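Local coordinates for galactose mutarotase-like protein (Clostridium acetobutylicum, PDB 3OS7) that probably binds carbohydrate and may interconvert the alpha and beta anomers of aldose sugars, as in the aldose 1-epimerase family, at residues T94-P98 and Y146-E150. Coordinates in Å, arbitrary orientation, origin at the centre of the assembly. Residues are numbered along the deposited sequence.
Sequences TYKFP and YFSHE
How a loop is held against an edge strand without strand pairing is illustrated by residues 94-98 and 146-150. The first is extended, the end of strand 93-96 and beyond; the second is an irregular loop with an inverse gamma turn centred on Ser148. The directions CA 95 to 98 and CA 146 to 149 lie 134° apart, and the segments come closest at Phe97 and Tyr146, CA to CA 6.0 Å. Tyr95, an m rotamer, reaches across so that its OH shares a hydrogen bond of 2.7 Å with NE2 of His149; Tyr95 CE2 lies 3.8 Å from Phe147 CD1, the rings oblique. In place of direct backbone bonding, one water accepts from Lys96 N (2.9 Å) and donates to Tyr146 O (2.6 Å). Phe97 turns its ring edge to that carbonyl, CE1 to Tyr146 O 3.4 Å, while its CZ meets Phe147 CD1 at 4.1 Å. Pro98 lies over one face of the Tyr146 ring, its CD 3.8 Å from the centroid in a CH-pi contact. Tyr95, Phe147 and His149 form an aromatic cluster that, with the water bridge and the Pro98-Tyr146 contact, joins the loop to an outlying three-stranded antiparallel sheet of the beta-rich galactose mutarotase-like fold.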
ATOM      1  N   THR A  94      25.645   5.155   9.945  1.00 17.29           N
ATOM      2  CA  THR A  94      25.417   4.005   9.074  1.00 16.46           C
ATOM      3  C   THR A  94      24.313   3.139   9.654  1.00 17.03           C
ATOM      4  O   THR A  94      24.340   2.772  10.832  1.00 19.29           O
ATOM      5  CB  THR A  94      26.692   3.128   8.923  1.00 19.75           C
ATOM      6  OG1 THR A  94      27.780   3.916   8.440  1.00 24.03           O
ATOM      7  CG2 THR A  94      26.466   1.963   7.954  1.00 25.35           C
ATOM      8  N   TYR A  95      23.338   2.826   8.816  1.00 15.28           N
ATOM      9  CA  TYR A  95      22.275   1.899   9.136  1.00 12.86           C
ATOM     10  C   TYR A  95      22.592   0.600   8.409  1.00 15.19           C
ATOM     11  O   TYR A  95      22.917   0.612   7.213  1.00 14.51           O
ATOM     12  CB  TYR A  95      20.956   2.473   8.630  1.00 15.83           C
ATOM     13  CG  TYR A  95      20.498   3.680   9.397  1.00 14.07           C
ATOM     14  CD1 TYR A  95      20.929   4.954   9.048  1.00 15.80           C
ATOM     15  CD2 TYR A  95      19.650   3.548  10.478  1.00 18.53           C
ATOM     16  CE1 TYR A  95      20.537   6.063   9.764  1.00 12.22           C
ATOM     17  CE2 TYR A  95      19.244   4.638  11.188  1.00 20.38           C
ATOM     18  CZ  TYR A  95      19.684   5.900  10.825  1.00 18.49           C
ATOM     19  OH  TYR A  95      19.276   7.002  11.545  1.00 17.95           O
ATOM     20  N   LYS A  96      22.527  -0.513   9.122  1.00 16.51           N
ATOM     21  CA  LYS A  96      22.797  -1.813   8.527  1.00 19.41           C
ATOM     22  C   LYS A  96      21.760  -2.813   9.050  1.00 19.00           C
ATOM     23  O   LYS A  96      21.669  -3.051  10.253  1.00 17.14           O
ATOM     24  CB  LYS A  96      24.224  -2.243   8.829  1.00 21.87           C
ATOM     25  CG  LYS A  96      24.688  -3.457   8.035  1.00 23.77           C
ATOM     26  CD  LYS A  96      26.057  -3.920   8.530  1.00 33.68           C
ATOM     27  CE  LYS A  96      26.765  -4.776   7.508  1.00 39.87           C
ATOM     28  NZ  LYS A  96      25.888  -5.876   7.057  1.00 43.87           N
ATOM     29  N   PHE A  97      20.960  -3.355   8.134  1.00 16.39           N
ATOM     30  CA  PHE A  97      19.873  -4.270   8.487  1.00 17.91           C
ATOM     31  C   PHE A  97      20.181  -5.676   8.021  1.00 17.84           C
ATOM     32  O   PHE A  97      20.845  -5.855   7.009  1.00 17.14           O
ATOM     33  CB  PHE A  97      18.572  -3.828   7.820  1.00 18.52           C
ATOM     34  CG  PHE A  97      18.245  -2.374   7.988  1.00 17.90           C
ATOM     35  CD1 PHE A  97      18.554  -1.695   9.165  1.00 14.83           C
ATOM     36  CD2 PHE A  97      17.568  -1.699   6.985  1.00 22.38           C
ATOM     37  CE1 PHE A  97      18.237  -0.362   9.317  1.00 13.47           C
ATOM     38  CE2 PHE A  97      17.250  -0.344   7.132  1.00 21.06           C
ATOM     39  CZ  PHE A  97      17.575   0.320   8.307  1.00 18.30           C
ATOM     40  N   PRO A  98      19.679  -6.690   8.733  1.00 20.48           N
ATOM     41  CA  PRO A  98      19.905  -8.058   8.254  1.00 20.25           C
ATOM     42  C   PRO A  98      19.233  -8.276   6.898  1.00 19.36           C
ATOM     43  O   PRO A  98      18.162  -7.763   6.698  1.00 24.07           O
ATOM     44  CB  PRO A  98      19.246  -8.917   9.335  1.00 21.74           C
ATOM     45  CG  PRO A  98      19.270  -8.079  10.554  1.00 26.16           C
ATOM     46  CD  PRO A  98      19.089  -6.670  10.081  1.00 22.72           C
ATOM     47  N   TYR A 146      18.922  -2.306  15.386  1.00 18.98           N
ATOM     48  CA  TYR A 146      19.213  -2.012  13.984  1.00 19.00           C
ATOM     49  C   TYR A 146      18.729  -0.630  13.502  1.00 18.51           C
ATOM     50  O   TYR A 146      19.293  -0.073  12.547  1.00 19.14           O
ATOM     51  CB  TYR A 146      18.607  -3.066  13.070  1.00 19.47           C
ATOM     52  CG  TYR A 146      19.074  -4.456  13.394  1.00 16.50           C
ATOM     53  CD1 TYR A 146      20.366  -4.850  13.095  1.00 26.25           C
ATOM     54  CD2 TYR A 146      18.229  -5.351  14.017  1.00 21.33           C
ATOM     55  CE1 TYR A 146      20.810  -6.129  13.399  1.00 29.80           C
ATOM     56  CE2 TYR A 146      18.655  -6.623  14.324  1.00 29.18           C
ATOM     57  CZ  TYR A 146      19.952  -6.998  14.029  1.00 27.78           C
ATOM     58  OH  TYR A 146      20.386  -8.266  14.330  1.00 41.21           O
ATOM     59  N   PHE A 147      17.663  -0.120  14.124  1.00 18.97           N
ATOM     60  CA  PHE A 147      17.066   1.168  13.759  1.00 16.35           C
ATOM     61  C   PHE A 147      16.657   1.889  15.042  1.00 16.63           C
ATOM     62  O   PHE A 147      15.512   1.776  15.520  1.00 15.82           O
ATOM     63  CB  PHE A 147      15.881   0.921  12.845  1.00 16.20           C
ATOM     64  CG  PHE A 147      15.323   2.140  12.243  1.00 15.28           C
ATOM     65  CD1 PHE A 147      15.975   2.763  11.201  1.00 14.68           C
ATOM     66  CD2 PHE A 147      14.129   2.680  12.708  1.00 14.98           C
ATOM     67  CE1 PHE A 147      15.438   3.917  10.623  1.00 14.37           C
ATOM     68  CE2 PHE A 147      13.588   3.818  12.113  1.00 15.17           C
ATOM     69  CZ  PHE A 147      14.248   4.429  11.091  1.00 17.60           C
ATOM     70  N   SER A 148      17.611   2.588  15.642  1.00 16.82           N
ATOM     71  CA  SER A 148      17.413   3.075  16.995  1.00 19.35           C
ATOM     72  C   SER A 148      16.672   4.416  17.047  1.00 20.89           C
ATOM     73  O   SER A 148      17.205   5.429  17.541  1.00 21.43           O
ATOM     74  CB  SER A 148      18.748   3.154  17.738  1.00 21.57           C
ATOM     75  OG  SER A 148      19.364   1.876  17.746  1.00 22.20           O
ATOM     76  N   HIS A 149      15.429   4.391  16.577  1.00 17.31           N
ATOM     77  CA  HIS A 149      14.526   5.523  16.676  1.00 17.47           C
ATOM     78  C   HIS A 149      13.177   5.021  17.134  1.00 17.66           C
ATOM     79  O   HIS A 149      12.521   4.269  16.398  1.00 20.12           O
ATOM     80  CB  HIS A 149      14.314   6.211  15.316  1.00 17.18           C
ATOM     81  CG  HIS A 149      15.573   6.705  14.674  1.00 18.68           C
ATOM     82  ND1 HIS A 149      16.130   7.928  14.970  1.00 19.49           N
ATOM     83  CD2 HIS A 149      16.372   6.147  13.738  1.00 17.29           C
ATOM     84  CE1 HIS A 149      17.227   8.094  14.249  1.00 20.27           C
ATOM     85  NE2 HIS A 149      17.412   7.012  13.512  1.00 20.33           N
ATOM     86  N   GLU A 150      12.742   5.427  18.325  1.00 17.77           N
ATOM     87  CA  GLU A 150      11.362   5.194  18.736  1.00 16.05           C
ATOM     88  C   GLU A 150      10.406   5.919  17.783  1.00 16.55           C
ATOM     89  O   GLU A 150      10.696   7.006  17.297  1.00 15.19           O
ATOM     90  CB  GLU A 150      11.122   5.615  20.192  1.00 18.41           C
ATOM     91  CG  GLU A 150      11.898   4.729  21.183  1.00 22.68           C
ATOM     92  CD  GLU A 150      11.479   4.900  22.639  1.00 27.65           C
ATOM     93  OE1 GLU A 150      11.447   6.038  23.114  1.00 28.84           O
ATOM     94  OE2 GLU A 150      11.226   3.877  23.328  1.00 38.85           O
TER
HETATM   95  O   HOH W   1      21.819  -0.208  11.947  1.00 24.51           O